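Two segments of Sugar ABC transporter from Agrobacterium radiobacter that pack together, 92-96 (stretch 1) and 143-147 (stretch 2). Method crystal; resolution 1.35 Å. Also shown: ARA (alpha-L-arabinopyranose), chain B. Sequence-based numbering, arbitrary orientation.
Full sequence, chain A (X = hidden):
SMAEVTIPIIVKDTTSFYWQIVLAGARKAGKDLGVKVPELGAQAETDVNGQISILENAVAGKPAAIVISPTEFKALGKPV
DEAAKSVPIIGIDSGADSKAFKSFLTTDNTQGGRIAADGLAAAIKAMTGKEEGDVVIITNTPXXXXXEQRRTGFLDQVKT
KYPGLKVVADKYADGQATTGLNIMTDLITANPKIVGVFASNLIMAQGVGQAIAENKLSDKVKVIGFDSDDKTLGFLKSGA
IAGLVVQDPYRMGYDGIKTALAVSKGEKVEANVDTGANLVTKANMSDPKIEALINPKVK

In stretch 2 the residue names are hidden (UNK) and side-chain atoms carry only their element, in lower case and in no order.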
# COMPACT_ATOMS: atom_id res chain seq x y z
N ILE A 92 -0.53 9.10 -6.92
CA ILE A 92 -1.11 7.78 -6.71
C ILE A 92 -0.77 7.25 -5.30
O ILE A 92 0.24 7.64 -4.68
CB ILE A 92 -0.70 6.75 -7.80
CG1 ILE A 92 0.80 6.52 -7.83
CG2 ILE A 92 -1.22 7.20 -9.16
CD1 ILE A 92 1.20 5.29 -8.64
N ASP A 93 -1.64 6.36 -4.81
CA ASP A 93 -1.35 5.45 -3.68
C ASP A 93 -1.34 6.04 -2.27
O ASP A 93 -1.84 5.39 -1.36
CB ASP A 93 -0.09 4.61 -3.96
CG ASP A 93 0.21 3.62 -2.83
OD1 ASP A 93 -0.40 2.53 -2.85
OD2 ASP A 93 1.00 3.97 -1.93
N SER A 94 -0.72 7.21 -2.08
CA SER A 94 -0.32 7.64 -0.74
C SER A 94 -0.20 9.15 -0.79
O SER A 94 0.43 9.69 -1.66
CB SER A 94 1.03 6.99 -0.38
OG SER A 94 1.40 7.18 0.98
N GLY A 95 -0.84 9.83 0.15
CA GLY A 95 -0.97 11.29 0.08
C GLY A 95 0.28 12.07 0.44
O GLY A 95 1.23 11.53 0.99
N ALA A 96 0.24 13.35 0.08
CA ALA A 96 1.28 14.28 0.48
C ALA A 96 0.63 15.58 0.93
O ALA A 96 -0.52 15.93 0.54
CB ALA A 96 2.31 14.54 -0.63
N UNK A 143 5.11 7.85 9.00
CA UNK A 143 5.01 9.05 8.20
C UNK A 143 4.46 8.90 6.78
O UNK A 143 4.38 9.87 6.05
N UNK A 144 4.00 7.71 6.42
CA UNK A 144 3.44 7.47 5.08
C UNK A 144 1.96 7.79 5.08
O UNK A 144 1.25 7.40 5.97
c UNK A 144 3.66 6.01 4.62
N UNK A 145 1.49 8.47 4.06
CA UNK A 145 0.07 8.81 4.00
C UNK A 145 -0.83 7.58 4.03
O UNK A 145 -1.76 7.47 4.81
N UNK A 146 -0.54 6.63 3.13
CA UNK A 146 -1.38 5.42 3.01
C UNK A 146 -1.40 4.66 4.35
O UNK A 146 -2.47 4.26 4.85
c UNK A 146 -0.88 4.51 1.88
o UNK A 146 0.47 4.22 2.10
N UNK A 147 -0.23 4.44 4.92
CA UNK A 147 -0.12 3.58 6.12
C UNK A 147 -0.72 4.23 7.38
O UNK A 147 -1.31 3.54 8.23
c UNK A 147 3.46 2.11 5.58
c UNK A 147 1.28 1.39 4.51
c UNK A 147 1.33 3.18 6.38
c UNK A 147 2.05 2.54 5.17
C1 ARA B . 1.41 -0.88 -0.39
C2 ARA B . 1.04 0.57 -0.03
C3 ARA B . 2.22 1.48 -0.32
C4 ARA B . 3.51 0.96 0.35
C5 ARA B . 3.36 -0.43 0.80
O1 ARA B . 0.43 -1.42 0.49
O2 ARA B . -0.08 1.03 -0.82
O3 ARA B . 1.86 2.82 0.06
O4 ARA B . 3.78 1.60 1.60
O5 ARA B . 2.73 -1.32 -0.14
O HOH W 1 2.74 9.48 1.63

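Position 143 carries no atom beyond its backbone and makes no contact with stretch 1. Its phi/psi of 86/6° is a left-handed conformation in which a CB would be jammed against the carbonyl oxygen of the preceding residue, so backbone geometry alone agrees with the empty side chain. The residue is glycine, G143.

Position 144 has a single side-chain carbon, directed sideways. Its CB lies 4.4 Å from S94 OG, a marginal approach. One carbon and nothing further identifies alanine, A144, which occupies the N-cap position right before the helix.

Position 145 again has no side-chain atoms, but here the evidence comes from packing. Phi/psi of -59/-52° is ordinary helical geometry and would tolerate any L-residue. An ideal CB, however, would point toward stretch 1 and fall 2.7 Å from G95 N, a clash, and 3.4 Å from S94 OG. The residue is glycine, G145, and its bare CA sits 4.1 Å from G95 N.

Position 146 shows one carbon followed by one oxygen, unbranched, with CB pointing toward stretch 1 and lying 3.5 Å from D93 O. The terminal oxygen is 3.3 Å from S94 OG and 2.8 Å from ARA O3. A two-atom chain ending in oxygen is serine, S146. Its chi1 of 55° (p) places OG where it donates a hydrogen bond to ARA O3.

Position 147 has four carbons, forked at the second, and no heteroatom. The fork after a CH2 distinguishes leucine from isoleucine, whose branch is at the first carbon; this is L147, with chi1 -53° (m) and chi2 -177° (t). It does not touch stretch 1, but its CD2 comes within 3.8 Å of ARA O4.

The contact is small, 162 Å² summed over both sides, and centres on S94. With chi1 at -170° (t), S94 OG accepts a hydrogen bond from S146 N at 2.9 Å, with an N-H...O angle of 162°, thereby satisfying an amide in the first turn of the helix. Water 1 accepts from S94 OG (2.7 Å) and from G145 N (2.9 Å), and donates to G95 O (2.6 Å). The CA atoms of S94 and S146 are 4.5 Å apart, and the side chains of D93 and S146 meet the same sugar hydroxyl. ARA O3 donates to D93 OD2 in a very short 2.5 Å bond while accepting from S146 OG, and ARA O2 donates to D93 OD1, also at 2.5 Å. The sugar thus bridges the two stretches.

Stretch 2 (143-147) GAGSL
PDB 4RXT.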